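Local coordinates for protein transcobalamin-1 (Homo sapiens, PDB 4KKI) that binds vitamin B12 with femtomolar affinity between an alpha and a beta domain, and protects it from the acid of the stomach, at residues 142-147 with 172-177; 165-170 with 218-223; 336-341 with 371-376. All blocks are in the same frame, centred on the assembly; numbering follows the deposited sequence.

Contact 1: residues 142-147 with 172-177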
loop_
_atom_site.group_PDB
_atom_site.type_symbol
_atom_site.label_atom_id
_atom_site.label_comp_id
_atom_site.label_asym_id
_atom_site.label_seq_id
_atom_site.Cartn_x
_atom_site.Cartn_y
_atom_site.Cartn_z
ATOM N N THR A 142 1.807 -7.595 -11.574
ATOM C CA THR A 142 1.033 -6.878 -10.570
ATOM C C THR A 142 0.991 -5.377 -10.861
ATOM O O THR A 142 0.121 -4.904 -11.590
ATOM C CB THR A 142 1.589 -7.115 -9.154
ATOM O OG1 THR A 142 2.943 -6.653 -9.083
ATOM C CG2 THR A 142 1.545 -8.597 -8.808
ATOM N N ASN A 143 1.936 -4.634 -10.294
ATOM C CA ASN A 143 1.948 -3.183 -10.429
ATOM C C ASN A 143 3.303 -2.604 -10.026
ATOM O O ASN A 143 4.193 -3.340 -9.602
ATOM C CB ASN A 143 0.841 -2.573 -9.572
ATOM C CG ASN A 143 0.885 -3.061 -8.142
ATOM O OD1 ASN A 143 1.780 -2.697 -7.382
ATOM N ND2 ASN A 143 -0.075 -3.896 -7.767
ATOM N N TYR A 144 3.457 -1.289 -10.151
ATOM C CA TYR A 144 4.731 -0.650 -9.833
ATOM C C TYR A 144 4.945 -0.456 -8.335
ATOM O O TYR A 144 6.076 -0.304 -7.878
ATOM C CB TYR A 144 4.883 0.684 -10.567
ATOM C CG TYR A 144 5.654 0.588 -11.863
ATOM C CD1 TYR A 144 5.639 -0.577 -12.622
ATOM C CD2 TYR A 144 6.410 1.658 -12.318
ATOM C CE1 TYR A 144 6.346 -0.665 -13.809
ATOM C CE2 TYR A 144 7.122 1.580 -13.497
ATOM C CZ TYR A 144 7.089 0.418 -14.239
ATOM O OH TYR A 144 7.803 0.343 -15.414
ATOM N N TYR A 145 3.856 -0.450 -7.575
ATOM C CA TYR A 145 3.948 -0.405 -6.125
ATOM C C TYR A 145 4.682 -1.648 -5.624
ATOM O O TYR A 145 5.597 -1.553 -4.804
ATOM C CB TYR A 145 2.551 -0.310 -5.513
ATOM C CG TYR A 145 2.522 -0.163 -4.012
ATOM C CD1 TYR A 145 2.590 1.092 -3.415
ATOM C CD2 TYR A 145 2.405 -1.276 -3.190
ATOM C CE1 TYR A 145 2.555 1.231 -2.041
ATOM C CE2 TYR A 145 2.368 -1.146 -1.816
ATOM C CZ TYR A 145 2.444 0.107 -1.246
ATOM O OH TYR A 145 2.406 0.234 0.122
ATOM N N GLN A 146 4.291 -2.812 -6.137
ATOM C CA GLN A 146 4.952 -4.063 -5.780
ATOM C C GLN A 146 6.347 -4.135 -6.387
ATOM O O GLN A 146 7.283 -4.629 -5.758
ATOM C CB GLN A 146 4.119 -5.270 -6.219
ATOM C CG GLN A 146 2.766 -5.360 -5.535
ATOM C CD GLN A 146 2.137 -6.733 -5.651
ATOM O OE1 GLN A 146 2.828 -7.731 -5.853
ATOM N NE2 GLN A 146 0.818 -6.791 -5.520
ATOM N N LEU A 147 6.481 -3.632 -7.609
ATOM C CA LEU A 147 7.773 -3.591 -8.280
ATOM C C LEU A 147 8.764 -2.777 -7.457
ATOM O O LEU A 147 9.949 -3.108 -7.384
ATOM C CB LEU A 147 7.635 -2.985 -9.675
ATOM C CG LEU A 147 8.743 -3.336 -10.667
ATOM C CD1 LEU A 147 8.629 -4.794 -11.088
ATOM C CD2 LEU A 147 8.695 -2.421 -11.874
ATOM N N PRO A 172 9.879 8.246 -14.343
ATOM C CA PRO A 172 8.695 8.928 -13.804
ATOM C C PRO A 172 7.566 9.117 -14.819
ATOM O O PRO A 172 6.423 9.338 -14.420
ATOM C CB PRO A 172 9.246 10.291 -13.380
ATOM C CG PRO A 172 10.680 10.037 -13.098
ATOM C CD PRO A 172 11.108 9.022 -14.111
ATOM N N GLU A 173 7.879 9.031 -16.106
ATOM C CA GLU A 173 6.864 9.218 -17.135
ATOM C C GLU A 173 6.187 7.902 -17.516
ATOM O O GLU A 173 5.248 7.890 -18.312
ATOM C CB GLU A 173 7.460 9.902 -18.370
ATOM C CG GLU A 173 8.044 11.284 -18.091
ATOM C CD GLU A 173 7.019 12.261 -17.533
ATOM O OE1 GLU A 173 5.837 12.179 -17.927
ATOM O OE2 GLU A 173 7.399 13.109 -16.698
ATOM N N ASN A 174 6.663 6.801 -16.940
ATOM C CA ASN A 174 6.073 5.489 -17.188
ATOM C C ASN A 174 4.608 5.458 -16.773
ATOM O O ASN A 174 4.241 5.979 -15.720
ATOM C CB ASN A 174 6.845 4.395 -16.450
ATOM C CG ASN A 174 6.404 2.999 -16.849
ATOM O OD1 ASN A 174 5.365 2.509 -16.401
ATOM N ND2 ASN A 174 7.197 2.348 -17.690
ATOM N N LYS A 175 3.780 4.836 -17.606
ATOM C CA LYS A 175 2.334 4.836 -17.409
ATOM C C LYS A 175 1.904 4.177 -16.101
ATOM O O LYS A 175 0.849 4.500 -15.555
ATOM C CB LYS A 175 1.639 4.151 -18.589
ATOM C CG LYS A 175 2.075 2.712 -18.816
ATOM C CD LYS A 175 1.307 2.069 -19.960
ATOM C CE LYS A 175 1.719 0.617 -20.152
ATOM N NZ LYS A 175 0.954 -0.043 -21.247
ATOM N N ASN A 176 2.725 3.262 -15.596
ATOM C CA ASN A 176 2.369 2.492 -14.410
ATOM C C ASN A 176 2.363 3.299 -13.117
ATOM O O ASN A 176 1.986 2.790 -12.062
ATOM C CB ASN A 176 3.279 1.273 -14.264
ATOM C CG ASN A 176 3.037 0.240 -15.342
ATOM O OD1 ASN A 176 2.074 -0.522 -15.278
ATOM N ND2 ASN A 176 3.914 0.206 -16.340
ATOM N N TYR A 177 2.785 4.556 -13.203
ATOM C CA TYR A 177 2.732 5.456 -12.061
ATOM C C TYR A 177 1.357 6.104 -11.964
ATOM O O TYR A 177 1.055 6.796 -10.992
ATOM C CB TYR A 177 3.800 6.543 -12.182
ATOM C CG TYR A 177 5.196 6.104 -11.802
ATOM C CD1 TYR A 177 5.535 5.867 -10.476
ATOM C CD2 TYR A 177 6.183 5.954 -12.767
ATOM C CE1 TYR A 177 6.817 5.477 -10.123
ATOM C CE2 TYR A 177 7.465 5.565 -12.424
ATOM C CZ TYR A 177 7.776 5.329 -11.102
ATOM O OH TYR A 177 9.054 4.943 -10.764
HETATM O O HOH W 1 1.268 0.186 -11.210
#
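The ring of Tyr-144 meets Asn-176 on a face and Tyr-177 at its edge. Asn-176 CB sits almost squarely over the ring, 3.4 Å from the centroid, a CH-pi contact. At the rim, Tyr-144 CD2 points at a face of Tyr-177 in a T-shaped pair, planes at 86° and nearest carbons CD2 and CE2 4.0 Å apart. The hydroxyl passes close to the Asn-174 amide but bonds instead to the backbone O of His-169.

Asn-174 OD1 is gripped twice from Asn-176: by the backbone N (2.9 Å), which makes an Asx turn, and by ND2 (2.7 Å), in the carbonyl plane on a lone pair. This helps hold the Asn-176 amide over the same face of the ring, with ND2 above the rim near CE1 and the two planes 23° apart; Gly-138 O takes a further bond from ND2. A water links Tyr-144 N to Asn-176 O, 2.8 Å from each.

Asn-143 OD1 caps helix 144-156 through Gln-146 N (2.8 Å), leaving ND2 to bond cyanocobalamin, so the turn at 174-177 backs a helix start that binds the corrinoid. Around this buried contact stand helix 118-135 (Met-133 on Tyr-144), helix 185-203 (Thr-187 on Tyr-144, Ala-191 on Tyr-177) and helix 213-229, whose Leu-224 touches Tyr-177.

Contact 2: residues 165-170 with 218-223; sequences EVVNHF and SIYTKS
One hydrogen bond joins Tyr-220 to Val-167: the phenol OH donates to the backbone O of Val-167 at 2.7 Å. The donor stands 18° from the carbonyl plane, with a C=O...donor angle of 145°. This carbonyl belongs to the last turn of helix 163-169, where the chain is about to leave helical geometry at Phe-170, and the phenol supplies it with a partner from another helix. The same hydroxyl has a weak bond to Thr-171 OG1.

Van der Waals contact accounts for the rest. The Tyr-220 ring turns its edge to the helix end, with CE2 3.2 Å from Val-167 O, while Val-167 CG1 packs against the hydroxyl oxygen at 3.7 Å. Further back along the ring, CD2 lies 3.6 Å from Phe-170 O and 4.4 Å from Phe-170 CB. With CG anti to its own carbonyl carbon (chi1 -71°), Tyr-220 reaches from helix 213-229 across to the shorter helix.

Both helices lie in the N-terminal alpha domain, whose fold is an alpha6-alpha6 barrel, and here a side chain of one meets the C-terminal end of the other.

Neighbouring side chains close in on both partners. Leu-195 of helix 185-203 touches Val-166 and Tyr-220, and Pro-172 lies against Tyr-220. Phe-170 sends its ring away from Tyr-220 and onto Leu-147, Ser-148 and Val-151 of helix 144-156, while its carbonyl accepts from Tyr-177 OH. On the outer side, Val-167 touches an N-acetylglucosamine of the glycan carried by the protein.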
loop_
_atom_site.group_PDB
_atom_site.type_symbol
_atom_site.label_atom_id
_atom_site.label_comp_id
_atom_site.label_asym_id
_atom_site.label_seq_id
_atom_site.Cartn_x
_atom_site.Cartn_y
_atom_site.Cartn_z
ATOM N N GLU A 165 18.126 -2.312 -15.181
ATOM C CA GLU A 165 16.719 -2.678 -15.259
ATOM C C GLU A 165 15.871 -1.641 -14.528
ATOM O O GLU A 165 14.787 -1.277 -14.982
ATOM C CB GLU A 165 16.497 -4.058 -14.640
ATOM C CG GLU A 165 15.399 -4.871 -15.300
ATOM C CD GLU A 165 15.864 -5.544 -16.575
ATOM O OE1 GLU A 165 16.619 -6.535 -16.480
ATOM O OE2 GLU A 165 15.480 -5.082 -17.669
ATOM N N VAL A 166 16.380 -1.169 -13.395
ATOM C CA VAL A 166 15.697 -0.154 -12.599
ATOM C C VAL A 166 15.622 1.175 -13.345
ATOM O O VAL A 166 14.553 1.780 -13.450
ATOM C CB VAL A 166 16.401 0.052 -11.245
ATOM C CG1 VAL A 166 15.808 1.241 -10.512
ATOM C CG2 VAL A 166 16.303 -1.210 -10.403
ATOM N N VAL A 167 16.763 1.620 -13.864
ATOM C CA VAL A 167 16.833 2.840 -14.662
ATOM C C VAL A 167 15.902 2.752 -15.870
ATOM O O VAL A 167 15.275 3.738 -16.264
ATOM C CB VAL A 167 18.279 3.106 -15.141
ATOM C CG1 VAL A 167 18.337 4.326 -16.051
ATOM C CG2 VAL A 167 19.206 3.286 -13.950
ATOM N N ASN A 168 15.801 1.557 -16.441
ATOM C CA ASN A 168 14.985 1.343 -17.627
ATOM C C ASN A 168 13.483 1.455 -17.360
ATOM O O ASN A 168 12.747 2.024 -18.164
ATOM C CB ASN A 168 15.308 -0.019 -18.251
ATOM C CG ASN A 168 15.088 -0.042 -19.751
ATOM O OD1 ASN A 168 16.006 -0.333 -20.518
ATOM N ND2 ASN A 168 13.867 0.262 -20.178
ATOM N N HIS A 169 13.032 0.926 -16.226
ATOM C CA HIS A 169 11.597 0.800 -15.975
ATOM C C HIS A 169 10.991 1.842 -15.032
ATOM O O HIS A 169 9.790 2.107 -15.091
ATOM C CB HIS A 169 11.265 -0.608 -15.469
ATOM C CG HIS A 169 11.540 -1.687 -16.470
ATOM N ND1 HIS A 169 10.746 -1.895 -17.577
ATOM C CD2 HIS A 169 12.522 -2.618 -16.531
ATOM C CE1 HIS A 169 11.226 -2.908 -18.277
ATOM N NE2 HIS A 169 12.303 -3.364 -17.663
ATOM N N PHE A 170 11.810 2.435 -14.169
ATOM C CA PHE A 170 11.287 3.326 -13.133
ATOM C C PHE A 170 11.207 4.800 -13.532
ATOM O O PHE A 170 11.036 5.666 -12.674
ATOM C CB PHE A 170 12.077 3.164 -11.831
ATOM C CG PHE A 170 11.660 1.972 -11.015
ATOM C CD1 PHE A 170 12.080 0.697 -11.361
ATOM C CD2 PHE A 170 10.846 2.128 -9.903
ATOM C CE1 PHE A 170 11.696 -0.402 -10.613
ATOM C CE2 PHE A 170 10.459 1.032 -9.152
ATOM C CZ PHE A 170 10.885 -0.235 -9.507
ATOM N N SER A 218 18.688 9.681 -9.423
ATOM C CA SER A 218 18.465 10.914 -8.674
ATOM C C SER A 218 17.458 11.815 -9.379
ATOM O O SER A 218 16.611 12.437 -8.737
ATOM C CB SER A 218 19.784 11.669 -8.471
ATOM O OG SER A 218 20.686 10.915 -7.682
ATOM N N ILE A 219 17.563 11.883 -10.703
ATOM C CA ILE A 219 16.633 12.665 -11.510
ATOM C C ILE A 219 15.228 12.069 -11.438
ATOM O O ILE A 219 14.243 12.802 -11.312
ATOM C CB ILE A 219 17.109 12.771 -12.977
ATOM C CG1 ILE A 219 18.414 13.571 -13.050
ATOM C CG2 ILE A 219 16.042 13.420 -13.847
ATOM C CD1 ILE A 219 19.007 13.667 -14.440
ATOM N N TYR A 220 15.143 10.741 -11.506
ATOM C CA TYR A 220 13.873 10.040 -11.337
ATOM C C TYR A 220 13.245 10.403 -9.996
ATOM O O TYR A 220 12.057 10.712 -9.920
ATOM C CB TYR A 220 14.062 8.519 -11.395
ATOM C CG TYR A 220 14.399 7.958 -12.757
ATOM C CD1 TYR A 220 14.551 8.786 -13.862
ATOM C CD2 TYR A 220 14.554 6.589 -12.938
ATOM C CE1 TYR A 220 14.858 8.268 -15.105
ATOM C CE2 TYR A 220 14.860 6.061 -14.175
ATOM C CZ TYR A 220 15.010 6.904 -15.255
ATOM O OH TYR A 220 15.314 6.379 -16.490
ATOM N N THR A 221 14.057 10.357 -8.943
ATOM C CA THR A 221 13.598 10.675 -7.597
ATOM C C THR A 221 13.124 12.120 -7.504
ATOM O O THR A 221 12.083 12.403 -6.914
ATOM C CB THR A 221 14.703 10.438 -6.545
ATOM O OG1 THR A 221 15.170 9.088 -6.632
ATOM C CG2 THR A 221 14.164 10.691 -5.149
ATOM N N LYS A 222 13.898 13.028 -8.092
ATOM C CA LYS A 222 13.542 14.444 -8.131
ATOM C C LYS A 222 12.166 14.665 -8.756
ATOM O O LYS A 222 11.338 15.395 -8.211
ATOM C CB LYS A 222 14.601 15.233 -8.904
ATOM C CG LYS A 222 14.323 16.724 -8.994
ATOM C CD LYS A 222 15.478 17.458 -9.656
ATOM C CE LYS A 222 15.183 18.943 -9.807
ATOM N NZ LYS A 222 14.021 19.200 -10.703
ATOM N N SER A 223 11.928 14.026 -9.897
ATOM C CA SER A 223 10.653 14.137 -10.598
ATOM C C SER A 223 9.501 13.540 -9.787
ATOM O O SER A 223 8.416 14.121 -9.714
ATOM C CB SER A 223 10.742 13.463 -11.971
ATOM O OG SER A 223 9.487 13.471 -12.632
#

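Contact 3: residues 336-341 with 371-376. With NAG (2-acetamido-2-deoxy-beta-D-glucopyranose), chain H; NAG (2-acetamido-2-deoxy-beta-D-glucopyranose), chain D.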
loop_
_atom_site.group_PDB
_atom_site.type_symbol
_atom_site.label_atom_id
_atom_site.label_comp_id
_atom_site.label_asym_id
_atom_site.label_seq_id
_atom_site.Cartn_x
_atom_site.Cartn_y
_atom_site.Cartn_z
ATOM N N VAL A 336 -30.112 6.036 -2.005
ATOM C CA VAL A 336 -29.049 6.517 -2.882
ATOM C C VAL A 336 -29.326 6.198 -4.350
ATOM O O VAL A 336 -30.163 5.355 -4.668
ATOM C CB VAL A 336 -27.690 5.889 -2.513
ATOM C CG1 VAL A 336 -27.218 6.381 -1.152
ATOM C CG2 VAL A 336 -27.789 4.371 -2.538
ATOM N N ASN A 337 -28.606 6.873 -5.238
ATOM C CA ASN A 337 -28.677 6.589 -6.666
ATOM C C ASN A 337 -27.539 5.661 -7.087
ATOM O O ASN A 337 -26.459 6.116 -7.465
ATOM C CB ASN A 337 -28.634 7.892 -7.471
ATOM C CG ASN A 337 -28.692 7.660 -8.972
ATOM O OD1 ASN A 337 -29.293 6.694 -9.444
ATOM N ND2 ASN A 337 -28.053 8.549 -9.731
ATOM N N TYR A 338 -27.787 4.357 -7.014
ATOM C CA TYR A 338 -26.780 3.358 -7.362
ATOM C C TYR A 338 -26.780 3.037 -8.851
ATOM O O TYR A 338 -27.800 2.631 -9.409
ATOM C CB TYR A 338 -27.002 2.076 -6.562
ATOM C CG TYR A 338 -26.033 0.962 -6.890
ATOM C CD1 TYR A 338 -24.698 1.045 -6.517
ATOM C CD2 TYR A 338 -26.457 -0.180 -7.559
ATOM C CE1 TYR A 338 -23.810 0.028 -6.806
ATOM C CE2 TYR A 338 -25.576 -1.203 -7.853
ATOM C CZ TYR A 338 -24.253 -1.094 -7.473
ATOM O OH TYR A 338 -23.369 -2.108 -7.760
ATOM N N SER A 339 -25.628 3.211 -9.487
ATOM C CA SER A 339 -25.511 2.950 -10.915
ATOM C C SER A 339 -24.303 2.079 -11.246
ATOM O O SER A 339 -23.272 2.144 -10.577
ATOM C CB SER A 339 -25.451 4.264 -11.699
ATOM O OG SER A 339 -24.302 5.016 -11.354
ATOM N N VAL A 340 -24.450 1.257 -12.279
ATOM C CA VAL A 340 -23.347 0.456 -12.792
ATOM C C VAL A 340 -23.050 0.872 -14.225
ATOM O O VAL A 340 -23.849 0.622 -15.127
ATOM C CB VAL A 340 -23.672 -1.047 -12.763
ATOM C CG1 VAL A 340 -22.567 -1.841 -13.448
ATOM C CG2 VAL A 340 -23.872 -1.524 -11.329
ATOM N N ARG A 341 -21.906 1.519 -14.429
ATOM C CA ARG A 341 -21.532 2.004 -15.754
ATOM C C ARG A 341 -20.463 1.138 -16.420
ATOM O O ARG A 341 -19.391 0.908 -15.862
ATOM C CB ARG A 341 -21.071 3.464 -15.689
ATOM C CG ARG A 341 -20.328 3.939 -16.932
ATOM C CD ARG A 341 -20.103 5.447 -16.923
ATOM N NE ARG A 341 -21.290 6.174 -17.365
ATOM C CZ ARG A 341 -22.116 6.829 -16.555
ATOM N NH1 ARG A 341 -21.881 6.865 -15.251
ATOM N NH2 ARG A 341 -23.173 7.456 -17.052
ATOM N N THR A 371 -29.338 -10.261 -12.842
ATOM C CA THR A 371 -28.866 -10.193 -14.218
ATOM C C THR A 371 -28.022 -8.944 -14.435
ATOM O O THR A 371 -26.973 -8.991 -15.077
ATOM C CB THR A 371 -30.041 -10.179 -15.214
ATOM O OG1 THR A 371 -30.951 -11.241 -14.900
ATOM C CG2 THR A 371 -29.537 -10.347 -16.641
ATOM N N ILE A 372 -28.485 -7.828 -13.880
ATOM C CA ILE A 372 -27.872 -6.530 -14.131
ATOM C C ILE A 372 -26.935 -6.110 -12.999
ATOM O O ILE A 372 -25.859 -5.558 -13.240
ATOM C CB ILE A 372 -28.954 -5.445 -14.373
ATOM C CG1 ILE A 372 -29.299 -5.345 -15.860
ATOM C CG2 ILE A 372 -28.487 -4.090 -13.897
ATOM C CD1 ILE A 372 -30.004 -6.553 -16.421
ATOM N N PHE A 373 -27.334 -6.388 -11.764
ATOM C CA PHE A 373 -26.559 -5.949 -10.611
ATOM C C PHE A 373 -25.852 -7.098 -9.891
ATOM O O PHE A 373 -25.320 -6.919 -8.797
ATOM C CB PHE A 373 -27.448 -5.166 -9.644
ATOM C CG PHE A 373 -27.970 -3.878 -10.215
ATOM C CD1 PHE A 373 -27.106 -2.970 -10.810
ATOM C CD2 PHE A 373 -29.322 -3.579 -10.172
ATOM C CE1 PHE A 373 -27.581 -1.781 -11.339
ATOM C CE2 PHE A 373 -29.804 -2.394 -10.703
ATOM C CZ PHE A 373 -28.931 -1.494 -11.287
ATOM N N GLY A 374 -25.847 -8.274 -10.510
ATOM C CA GLY A 374 -25.126 -9.409 -9.964
ATOM C C GLY A 374 -23.630 -9.197 -10.085
ATOM O O GLY A 374 -23.129 -8.851 -11.156
ATOM N N PHE A 375 -22.909 -9.401 -8.989
ATOM C CA PHE A 375 -21.474 -9.150 -8.990
ATOM C C PHE A 375 -20.672 -10.269 -8.340
ATOM O O PHE A 375 -21.214 -11.108 -7.619
ATOM C CB PHE A 375 -21.157 -7.811 -8.310
ATOM C CG PHE A 375 -21.391 -7.809 -6.823
ATOM C CD1 PHE A 375 -22.659 -7.587 -6.308
ATOM C CD2 PHE A 375 -20.341 -8.017 -5.942
ATOM C CE1 PHE A 375 -22.876 -7.580 -4.940
ATOM C CE2 PHE A 375 -20.552 -8.012 -4.574
ATOM C CZ PHE A 375 -21.821 -7.793 -4.073
ATOM N N THR A 376 -19.371 -10.268 -8.608
ATOM C CA THR A 376 -18.454 -11.218 -8.001
ATOM C C THR A 376 -17.390 -10.470 -7.209
ATOM O O THR A 376 -16.715 -9.584 -7.735
ATOM C CB THR A 376 -17.764 -12.099 -9.059
ATOM O OG1 THR A 376 -18.753 -12.812 -9.813
ATOM C CG2 THR A 376 -16.822 -13.091 -8.396
HETATM C C1 NAG H . -28.688 8.649 -11.020
HETATM C C2 NAG H . -28.990 10.101 -11.387
HETATM C C3 NAG H . -29.683 10.184 -12.738
HETATM C C4 NAG H . -28.871 9.437 -13.786
HETATM C C5 NAG H . -28.534 8.027 -13.317
HETATM C C6 NAG H . -27.596 7.363 -14.318
HETATM C C7 NAG H . -29.459 11.928 -9.866
HETATM C C8 NAG H . -30.578 12.775 -9.334
HETATM N N2 NAG H . -29.797 10.741 -10.364
HETATM O O3 NAG H . -29.819 11.533 -13.122
HETATM O O4 NAG H . -29.603 9.366 -14.990
HETATM O O5 NAG H . -27.924 8.035 -12.040
HETATM O O6 NAG H . -27.193 6.110 -13.819
HETATM O O7 NAG H . -28.298 12.337 -9.833
HETATM C C1 NAG D . -33.698 -6.755 -14.561
HETATM C C2 NAG D . -34.744 -7.785 -15.050
HETATM C C3 NAG D . -35.127 -7.695 -16.519
HETATM C C4 NAG D . -35.095 -6.274 -17.032
HETATM C C5 NAG D . -33.766 -5.660 -16.684
HETATM C C6 NAG D . -33.648 -4.283 -17.298
HETATM C C7 NAG D . -34.600 -9.725 -13.649
HETATM C C8 NAG D . -33.849 -10.975 -13.323
HETATM N N2 NAG D . -34.242 -9.106 -14.763
HETATM O O3 NAG D . -36.455 -8.195 -16.654
HETATM O O4 NAG D . -35.258 -6.286 -18.443
HETATM O O5 NAG D . -33.763 -5.526 -15.277
HETATM O O6 NAG D . -34.785 -3.520 -16.908
HETATM O O7 NAG D . -35.486 -9.300 -12.937
HETATM O O HOH W 2 -24.554 -4.601 -7.335
#
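Phe-373 meets Tyr-338 and Val-340 with one side of its ring. From CB, with CG anti to the carbonyl carbon (chi1 -65°), the side chain runs toward strand 333-341. At CD1 it reaches both partners: Val-340 CG2 at 3.6 Å, lying in the ring plane at the edge, and Tyr-338 CE2 at 3.8 Å. CE1, one atom further on, keeps the same company, 3.7 Å from Val-340 CG2 and 4.1 Å from Tyr-338 CE2. The two aromatic rings meet obliquely, planes at 57° and centroids 5.5 Å apart, the two side chains running antiparallel past one another. Ile-372 CG2 covers the face of Phe-373 opposite Tyr-338.

Beyond the rings, the Tyr-338 hydroxyl donates to a water, which donates in turn to Phe-373 O, both legs being 2.8 Å. Ala-365 of helix 358-368 touches the side chains of both Tyr-338 and Phe-373, so strand, helix and the weakly bonded helix 370-373 share one apolar layer of the C-terminal beta domain.

Side chains alternate along the strand. Asn-337 carries an N-linked N-acetylglucosamine on ND2, and Ser-339 CB lies near O6 of that sugar, whereas Tyr-338 and Val-340 point inward. A second N-acetylglucosamine rests near Thr-371 and Ile-372. Direct contact between the segments is apolar and so depends on how the side chains fit, while the water supplies the polar link between phenol and carbonyl.

Overall arrangement
Contacts 1 and 2 belong to the alpha domain and touch: their centres are 11 Å apart, and two tyrosine hydroxyls of contact 1 reach backbone carbonyls at the helix end in contact 2. Their segments alternate along the chain, and the two contacts together join helices 144-156, 163-169 and 213-229. Contact 1 is buried and adjoins the corrinoid; contact 2 is partly buried and borders a glycan. Contact 3 lies in the beta domain, its centre about 30 Å from that of contact 1, and is buried although sugars flank both of its segments. Contact 1 pairs a T-shaped stack with amides, contact 2 turns on a direct phenol-carbonyl bond, and contact 3 relies on apolar packing and a water.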